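Local coordinates for protein alpha-fucosidase (Bifidobacterium bifidum, PDB 2EAE) that probably hydrolyses alpha-1,2-linked L-fucose from glycans, this chain being the catalytic domain of a longer bifidobacterial enzyme, at residues Gly479-Thr484 / Trp502-Val507; Gly560-Pro565 / Thr576-Leu581; Ser564-Pro569 / Gln675-Ser680. The protein carries 1 engineered substitution. All coordinates share one frame; numbering follows the deposited sequence.

Contact 1: Gly479-Thr484 / Trp502-Val507; sequences GYMAHT and WSPAAV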
# COMPACT_ATOMS: atom_id res chain seq x y z
N GLY A 479 -25.78 -0.61 -0.15
CA GLY A 479 -24.51 -1.15 -0.60
C GLY A 479 -23.74 -0.23 -1.50
O GLY A 479 -24.32 0.62 -2.18
N TYR A 480 -22.41 -0.40 -1.53
CA TYR A 480 -21.56 0.40 -2.41
C TYR A 480 -20.64 -0.57 -3.15
O TYR A 480 -20.14 -1.54 -2.57
CB TYR A 480 -20.78 1.51 -1.64
CG TYR A 480 -20.04 0.96 -0.43
CD1 TYR A 480 -18.68 0.76 -0.45
CD2 TYR A 480 -20.72 0.65 0.75
CE1 TYR A 480 -17.99 0.18 0.65
CE2 TYR A 480 -20.05 0.11 1.87
CZ TYR A 480 -18.68 -0.12 1.80
OH TYR A 480 -18.00 -0.69 2.88
N MET A 481 -20.48 -0.35 -4.45
CA MET A 481 -19.76 -1.29 -5.31
C MET A 481 -18.65 -0.49 -5.96
O MET A 481 -18.86 0.66 -6.40
CB MET A 481 -20.72 -1.85 -6.38
CG MET A 481 -20.12 -2.93 -7.30
SD MET A 481 -21.24 -3.23 -8.70
CE MET A 481 -21.24 -5.02 -8.61
N ALA A 482 -17.44 -1.05 -5.98
CA ALA A 482 -16.33 -0.47 -6.74
C ALA A 482 -15.47 -1.59 -7.30
O ALA A 482 -15.57 -2.76 -6.86
CB ALA A 482 -15.47 0.49 -5.90
N HIS A 483 -14.64 -1.27 -8.27
CA HIS A 483 -13.91 -2.33 -8.97
C HIS A 483 -12.41 -2.10 -8.94
O HIS A 483 -11.88 -1.50 -7.97
CB HIS A 483 -14.49 -2.49 -10.40
CG HIS A 483 -15.92 -2.96 -10.41
ND1 HIS A 483 -16.99 -2.10 -10.24
CD2 HIS A 483 -16.45 -4.20 -10.49
CE1 HIS A 483 -18.12 -2.79 -10.26
NE2 HIS A 483 -17.82 -4.07 -10.38
N THR A 484 -11.70 -2.56 -9.99
CA THR A 484 -10.22 -2.49 -9.99
C THR A 484 -9.64 -1.07 -10.05
O THR A 484 -8.87 -0.63 -9.18
CB THR A 484 -9.67 -3.28 -11.18
OG1 THR A 484 -10.05 -4.66 -11.05
CG2 THR A 484 -8.17 -3.20 -11.23
N TRP A 502 -13.86 -5.71 -14.15
CA TRP A 502 -14.93 -6.15 -13.26
C TRP A 502 -14.31 -6.93 -12.10
O TRP A 502 -13.71 -7.99 -12.32
CB TRP A 502 -15.90 -7.09 -13.99
CG TRP A 502 -17.04 -7.63 -13.14
CD1 TRP A 502 -17.10 -8.83 -12.50
CD2 TRP A 502 -18.28 -6.97 -12.86
NE1 TRP A 502 -18.33 -8.97 -11.86
CE2 TRP A 502 -19.05 -7.83 -12.06
CE3 TRP A 502 -18.81 -5.72 -13.23
CZ2 TRP A 502 -20.35 -7.49 -11.61
CZ3 TRP A 502 -20.09 -5.39 -12.79
CH2 TRP A 502 -20.82 -6.25 -11.98
N SER A 503 -14.48 -6.41 -10.89
CA SER A 503 -13.90 -7.05 -9.71
C SER A 503 -14.56 -6.46 -8.48
O SER A 503 -13.88 -5.79 -7.69
CB SER A 503 -12.39 -6.76 -9.67
OG SER A 503 -11.66 -7.67 -8.82
N PRO A 504 -15.87 -6.71 -8.28
CA PRO A 504 -16.58 -6.10 -7.12
C PRO A 504 -16.05 -6.56 -5.76
O PRO A 504 -16.17 -5.82 -4.77
CB PRO A 504 -18.05 -6.53 -7.34
CG PRO A 504 -17.94 -7.82 -8.09
CD PRO A 504 -16.78 -7.55 -9.07
N ALA A 505 -15.38 -7.70 -5.72
CA ALA A 505 -14.75 -8.15 -4.46
C ALA A 505 -13.54 -7.29 -4.07
O ALA A 505 -12.99 -7.47 -2.98
CB ALA A 505 -14.38 -9.62 -4.54
N ALA A 506 -13.18 -6.31 -4.92
CA ALA A 506 -12.15 -5.31 -4.60
C ALA A 506 -12.50 -4.61 -3.26
O ALA A 506 -11.65 -4.39 -2.42
CB ALA A 506 -12.02 -4.29 -5.72
N VAL A 507 -13.76 -4.30 -3.09
CA VAL A 507 -14.27 -3.65 -1.85
C VAL A 507 -14.16 -4.52 -0.60
O VAL A 507 -13.49 -4.08 0.35
CB VAL A 507 -15.66 -2.99 -2.07
CG1 VAL A 507 -16.22 -2.34 -0.73
CG2 VAL A 507 -15.55 -1.90 -3.19
O HOH W 1 -18.22 -4.02 -4.52

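Contact 2: Gly560-Pro565 / Thr576-Leu581; sequences GVAYSP and TYESSL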
# COMPACT_ATOMS: atom_id res chain seq x y z
N GLY A 560 -22.03 -14.94 -8.30
CA GLY A 560 -22.50 -14.69 -9.68
C GLY A 560 -21.39 -14.32 -10.63
O GLY A 560 -20.23 -14.67 -10.39
N VAL A 561 -21.71 -13.61 -11.71
CA VAL A 561 -20.73 -13.33 -12.79
C VAL A 561 -19.36 -12.83 -12.24
O VAL A 561 -19.27 -11.79 -11.58
CB VAL A 561 -21.26 -12.30 -13.77
CG1 VAL A 561 -20.26 -12.07 -14.90
CG2 VAL A 561 -22.61 -12.73 -14.31
N ALA A 562 -18.31 -13.55 -12.57
CA ALA A 562 -17.01 -13.31 -11.93
C ALA A 562 -15.83 -13.29 -12.93
O ALA A 562 -15.90 -13.87 -14.03
CB ALA A 562 -16.77 -14.39 -10.88
N TYR A 563 -14.74 -12.62 -12.52
CA TYR A 563 -13.47 -12.64 -13.23
C TYR A 563 -12.40 -12.77 -12.18
O TYR A 563 -12.45 -12.06 -11.15
CB TYR A 563 -13.25 -11.32 -14.04
CG TYR A 563 -11.99 -11.40 -14.86
CD1 TYR A 563 -11.85 -12.39 -15.83
CD2 TYR A 563 -10.92 -10.53 -14.63
CE1 TYR A 563 -10.70 -12.48 -16.57
CE2 TYR A 563 -9.74 -10.62 -15.38
CZ TYR A 563 -9.64 -11.61 -16.34
OH TYR A 563 -8.47 -11.73 -17.08
N SER A 564 -11.43 -13.66 -12.41
CA SER A 564 -10.34 -13.82 -11.45
C SER A 564 -9.15 -12.97 -11.88
O SER A 564 -8.58 -13.19 -12.95
CB SER A 564 -9.96 -15.32 -11.31
OG SER A 564 -9.01 -15.52 -10.27
N PRO A 565 -8.78 -11.94 -11.06
CA PRO A 565 -7.69 -11.09 -11.53
C PRO A 565 -6.41 -11.90 -11.78
O PRO A 565 -5.96 -12.63 -10.86
CB PRO A 565 -7.45 -10.11 -10.34
CG PRO A 565 -8.75 -10.12 -9.54
CD PRO A 565 -9.27 -11.57 -9.72
N THR A 576 -12.89 -18.57 -6.75
CA THR A 576 -12.29 -18.70 -5.43
C THR A 576 -11.92 -17.32 -4.86
O THR A 576 -12.04 -17.11 -3.63
CB THR A 576 -11.09 -19.58 -5.51
OG1 THR A 576 -11.55 -20.85 -6.02
CG2 THR A 576 -10.49 -19.82 -4.11
N TYR A 577 -11.50 -16.42 -5.74
CA TYR A 577 -11.18 -15.01 -5.40
C TYR A 577 -12.36 -14.38 -4.67
O TYR A 577 -12.24 -14.03 -3.48
CB TYR A 577 -10.86 -14.26 -6.69
CG TYR A 577 -10.77 -12.76 -6.60
CD1 TYR A 577 -9.72 -12.14 -5.93
CD2 TYR A 577 -11.70 -11.95 -7.26
CE1 TYR A 577 -9.60 -10.71 -5.91
CE2 TYR A 577 -11.61 -10.53 -7.25
CZ TYR A 577 -10.55 -9.93 -6.56
OH TYR A 577 -10.44 -8.56 -6.54
N GLU A 578 -13.49 -14.27 -5.35
CA GLU A 578 -14.66 -13.56 -4.77
C GLU A 578 -15.16 -14.30 -3.53
O GLU A 578 -15.49 -13.67 -2.54
CB GLU A 578 -15.80 -13.45 -5.79
CG GLU A 578 -15.50 -12.57 -6.99
CD GLU A 578 -16.12 -11.15 -6.91
OE1 GLU A 578 -17.14 -10.92 -6.17
OE2 GLU A 578 -15.59 -10.27 -7.65
N SER A 579 -15.24 -15.64 -3.58
CA SER A 579 -15.80 -16.39 -2.44
C SER A 579 -14.94 -16.33 -1.16
O SER A 579 -15.47 -16.26 -0.05
CB SER A 579 -16.10 -17.83 -2.83
OG SER A 579 -17.18 -17.82 -3.77
N SER A 580 -13.63 -16.38 -1.35
CA SER A 580 -12.64 -16.26 -0.28
C SER A 580 -12.74 -14.87 0.38
O SER A 580 -12.69 -14.73 1.63
CB SER A 580 -11.23 -16.49 -0.88
OG SER A 580 -11.04 -17.88 -1.15
N LEU A 581 -12.88 -13.86 -0.46
CA LEU A 581 -12.93 -12.49 0.05
C LEU A 581 -14.26 -12.22 0.72
O LEU A 581 -14.31 -11.55 1.75
CB LEU A 581 -12.68 -11.48 -1.07
CG LEU A 581 -11.22 -11.51 -1.58
CD1 LEU A 581 -11.14 -10.59 -2.79
CD2 LEU A 581 -10.23 -10.98 -0.47
O HOH W 2 -15.07 -11.00 -9.91
O HOH W 3 -10.51 -17.17 -8.39

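Contact 3: Ser564-Pro569 / Gln675-Ser680; sequences SPEQGP and QHRHMS. With FUL (beta-L-fucopyranose), chain D; GAL (beta-D-galactopyranose), chain B; GLC (alpha-D-glucopyranose), chain C.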
# COMPACT_ATOMS: atom_id res chain seq x y z
N SER A 564 -11.43 -13.66 -12.41
CA SER A 564 -10.34 -13.82 -11.45
C SER A 564 -9.15 -12.97 -11.88
O SER A 564 -8.58 -13.19 -12.95
CB SER A 564 -9.96 -15.32 -11.31
OG SER A 564 -9.01 -15.52 -10.27
N PRO A 565 -8.78 -11.94 -11.06
CA PRO A 565 -7.69 -11.09 -11.53
C PRO A 565 -6.41 -11.90 -11.78
O PRO A 565 -5.96 -12.63 -10.86
CB PRO A 565 -7.45 -10.11 -10.34
CG PRO A 565 -8.75 -10.12 -9.54
CD PRO A 565 -9.27 -11.57 -9.72
N GLU A 566 -5.79 -11.85 -12.96
CA GLU A 566 -6.31 -11.29 -14.19
C GLU A 566 -6.01 -12.35 -15.25
O GLU A 566 -5.24 -12.10 -16.18
CB GLU A 566 -5.65 -9.94 -14.52
CG GLU A 566 -6.05 -8.80 -13.58
CD GLU A 566 -5.59 -7.40 -14.04
OE1 GLU A 566 -4.96 -7.27 -15.11
OE2 GLU A 566 -5.88 -6.41 -13.33
N GLN A 567 -6.62 -13.51 -15.09
CA GLN A 567 -6.45 -14.57 -16.11
C GLN A 567 -7.73 -15.40 -16.19
O GLN A 567 -8.64 -15.26 -15.34
CB GLN A 567 -5.22 -15.43 -15.79
CG GLN A 567 -5.35 -16.40 -14.60
CD GLN A 567 -4.24 -17.46 -14.49
OE1 GLN A 567 -3.42 -17.63 -15.39
NE2 GLN A 567 -4.24 -18.20 -13.38
N GLY A 568 -7.81 -16.25 -17.20
CA GLY A 568 -8.87 -17.24 -17.23
C GLY A 568 -10.12 -16.76 -17.91
O GLY A 568 -10.12 -15.69 -18.55
N PRO A 569 -11.19 -17.57 -17.81
CA PRO A 569 -12.48 -17.35 -18.49
C PRO A 569 -13.22 -16.09 -17.98
O PRO A 569 -13.06 -15.70 -16.81
CB PRO A 569 -13.26 -18.64 -18.17
CG PRO A 569 -12.22 -19.65 -17.87
CD PRO A 569 -11.23 -18.83 -17.05
N GLN A 675 2.79 -19.41 -14.27
CA GLN A 675 3.41 -18.32 -13.49
C GLN A 675 2.59 -17.05 -13.48
O GLN A 675 3.15 -15.95 -13.44
CB GLN A 675 4.83 -17.96 -14.02
CG GLN A 675 5.76 -19.19 -14.17
CD GLN A 675 5.95 -19.93 -12.88
OE1 GLN A 675 6.34 -19.34 -11.86
NE2 GLN A 675 5.66 -21.22 -12.88
N HIS A 676 1.26 -17.17 -13.54
CA HIS A 676 0.49 -15.93 -13.53
C HIS A 676 0.87 -15.09 -12.29
O HIS A 676 0.97 -15.61 -11.19
CB HIS A 676 -1.01 -16.22 -13.61
CG HIS A 676 -1.83 -14.99 -13.78
ND1 HIS A 676 -1.68 -14.13 -14.84
CD2 HIS A 676 -2.81 -14.47 -13.00
CE1 HIS A 676 -2.51 -13.12 -14.70
NE2 HIS A 676 -3.23 -13.32 -13.61
N ARG A 677 1.08 -13.80 -12.51
CA ARG A 677 1.50 -12.87 -11.46
C ARG A 677 0.50 -12.83 -10.28
O ARG A 677 0.92 -12.83 -9.11
CB ARG A 677 1.74 -11.48 -12.04
CG ARG A 677 0.55 -10.85 -12.77
CD ARG A 677 0.97 -9.70 -13.67
NE ARG A 677 -0.23 -9.09 -14.22
CZ ARG A 677 -0.91 -9.58 -15.26
NH1 ARG A 677 -0.48 -10.66 -15.89
NH2 ARG A 677 -2.02 -8.99 -15.68
N HIS A 678 -0.80 -12.80 -10.58
CA HIS A 678 -1.81 -12.82 -9.53
C HIS A 678 -1.94 -14.22 -8.95
O HIS A 678 -1.75 -15.24 -9.65
CB HIS A 678 -3.20 -12.40 -10.08
CG HIS A 678 -3.27 -10.96 -10.46
ND1 HIS A 678 -3.71 -9.99 -9.59
CD2 HIS A 678 -2.90 -10.32 -11.59
CE1 HIS A 678 -3.63 -8.81 -10.18
NE2 HIS A 678 -3.12 -8.99 -11.39
N MET A 679 -2.30 -14.26 -7.69
CA MET A 679 -2.66 -15.51 -7.04
C MET A 679 -4.00 -15.24 -6.33
O MET A 679 -4.11 -15.34 -5.11
CB MET A 679 -1.57 -15.94 -6.05
CG MET A 679 -0.19 -16.12 -6.76
SD MET A 679 1.04 -16.91 -5.70
CE MET A 679 0.94 -15.85 -4.23
N SER A 680 -5.02 -14.92 -7.12
CA SER A 680 -6.30 -14.41 -6.58
C SER A 680 -7.09 -15.45 -5.78
O SER A 680 -7.96 -15.10 -4.95
CB SER A 680 -7.12 -13.82 -7.71
OG SER A 680 -6.44 -12.67 -8.22
C1 FUL D . -2.89 -5.18 -12.25
C2 FUL D . -1.71 -6.14 -12.53
O2 FUL D . -2.19 -7.27 -13.30
C3 FUL D . -0.52 -5.48 -13.26
O3 FUL D . 0.65 -6.32 -13.11
C4 FUL D . -0.20 -4.10 -12.68
O4 FUL D . 0.23 -4.34 -11.34
C5 FUL D . -1.47 -3.24 -12.66
C6 FUL D . -1.25 -1.86 -12.04
O5 FUL D . -2.47 -3.88 -11.88
O1 FUL D . -3.70 -5.62 -11.14
C1 GAL B . -3.60 -3.93 -17.42
C2 GAL B . -3.86 -4.09 -15.91
C3 GAL B . -5.36 -3.98 -15.60
C4 GAL B . -5.89 -2.66 -16.19
C5 GAL B . -5.58 -2.61 -17.69
C6 GAL B . -5.97 -1.26 -18.26
O2 GAL B . -3.29 -5.28 -15.40
O3 GAL B . -5.49 -3.96 -14.20
O4 GAL B . -5.26 -1.58 -15.55
O5 GAL B . -4.18 -2.74 -17.88
O6 GAL B . -5.92 -1.35 -19.68
C1 GLC C . -0.02 -5.23 -21.05
C2 GLC C . -0.71 -3.85 -21.09
C3 GLC C . -1.11 -3.32 -19.73
C4 GLC C . -1.76 -4.42 -18.90
C5 GLC C . -0.68 -5.47 -18.69
C6 GLC C . -1.18 -6.58 -17.79
O1 GLC C . 1.39 -5.10 -21.07
O2 GLC C . 0.09 -2.86 -21.68
O3 GLC C . -2.03 -2.29 -19.98
O4 GLC C . -2.21 -3.91 -17.66
O5 GLC C . -0.36 -6.06 -19.94
O6 GLC C . -2.04 -7.38 -18.59
O HOH W 4 -5.05 -15.28 -10.08
O HOH W 5 -3.25 -10.65 -17.48
O HOH W 6 -0.80 -19.40 -14.41

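Contact 1: Gly479-Thr484 / Trp502-Val507
H483 turns its imidazole toward W502 by setting CG beside the backbone N and opposite the carbonyl carbon (chi1 -64°), while W502, whose CG lies anti to the backbone N (chi1 179°), brings the six-membered part of its indole to meet it. The imidazole leads with NE2, which rides over one face of the indole, shifted toward the rim and 3.4 Å from W502 CE3. The two planes are inclined at 37°, an oblique aromatic pair. At the edge of the imidazole, H483 CD2 comes 3.0 Å from S503 N, and P504 CD lies over the same indole face as NE2. H483 ND1 is bonded to T492 O and W502 NE1 to V561 O, polar tethers that probably help set the rotation of each ring. M481 completes the group: its chain bends at the last torsion and lays CE 3.6 Å from W502 CH2 and against P504 CB, with SD 5.3 Å from the centroid of the six-membered ring, an oblique Met-aromatic contact.

Both segments belong to the glycoside hydrolase family 95 catalytic domain, an (alpha/alpha)6 barrel, where the loop following helix 441-462 passes over the start of helix 506-521. That start is shaped by a type I turn from S503 to A506. On the turn, P504 CA points its hydrogen almost straight at A482 O, 3.5 Å away, and a water accepting a weak bond from A482 N donates to P504 O at 2.7 Å. Further along, the two methyls of V507 divide the work: CG2 meets A482 CB at 3.6 Å, and CG1 approaches Y480 CE1 obliquely at 3.4 Å. The Y480 hydroxyl reaches past this apolar patch to L533 O in helix 524-545.

Contact 2: Gly560-Pro565 / Thr576-Leu581
P565 lies across one face of the Y577 ring, the main apolar contact between the end of segment 560-565 and the first turn of helix 576-596. Its CD stands 3.4 Å from the centroid of the Y577 ring, only 10° from the ring normal, a CH-pi contact over the middle of the face; P565 CG rests above the hydroxyl end, 3.5 Å from Y577 CZ. With CG anti to the backbone N (chi1 168°), the tyrosine reaches out from the helix to meet the proline at about a right angle. Closer to the start of the strand, A562 CB faces the aliphatic CG of E578 more loosely, at 4.5 Å.

The polar links run through water. One water donates to S564 OG and accepts from Y577 N, at 2.9 Å from each of these two atoms; S564 OG is also hydrogen-bonded to E651 OE2. A second accepts from Y563 N and donates to E578 OE2, although its modelled distance to the carboxylate is doubtfully short. E578 is also held by Y541 OH and A505 N, and Y577 OH by S503 OG. Were Y577 an alanine, P565 would probably face a gap and S503 OG would lose this partner. With apolar contact concentrated on one ring face and water on the N-H groups of Y563 and Y577, the fit of strand and helix segments, crossing at 102°, probably depends on both.

Contact 3: Ser564-Pro569 / Gln675-Ser680
Q567 lies flat over H676, its CB 3.6 Å from the centroid of the H676 ring and its amide stacked on toward H676 CB with the two planes 11° apart. Q567 OE1 accepts from Q671 N and NE2 bonds to E651 OE1, which helps hold the amide flat. A first torsion that places CG between the backbone N and the carbonyl carbon (chi1 73°) sends the otherwise extended chain along this face. The opposite face carries R677 CG. The ring edge is used too: E566 N donates to H676 NE2 at 3.0 Å, close to the imidazole plane and fairly straight (162°), while H676 ND1 is bonded to Q671 OE1. H676 thereby holds the N-H of the cis P565-E566 peptide itself and, as a second-shell residue, probably helps position E566.

This is one wall of the sugar pocket in the (alpha/alpha)6 barrel, where E566, R677 and H678 line the fucose site. Three donors grip FUL O2: H678 NE2 at 2.7 Å, R677 NE at 2.8 Å, and R677 NH2. The E566 carboxylate spans two galactose hydroxyls, with OE1 2.6 Å from GAL O2 and OE2 2.6 Å from GAL O3, both hydrogen-bonded, and N421 ND2 holds OE2 as well. A long salt bridge, 3.5 Å from E566 OE1 to R677 NH2, joins the two segments beside the sugars, and a water bridges E566 O to R677 NH2.

From the N terminus, contact 1 comes first and closes a short loop that holds strand 485-486 and helix 498-501. Contact 2 follows in series, bringing strand 557-564 back against helix 576-596 after the chain has passed through strand 569-573. Contact 3 leaves from the same stretch, sharing S564 and P565, but spans about a hundred residues to reach the loop before helix 699-710, so contact 2 closes long before it. Probable hydrogen bonds, S503 OG to Y577 OH and W502 NE1 to V561 O, join contacts 1 and 2, and Y577 CB packs on S680 O at 3.5 Å. They tie the starts of helices 506-521 and 576-596 to strand 557-564 and on to sugar-binding loop 675-680.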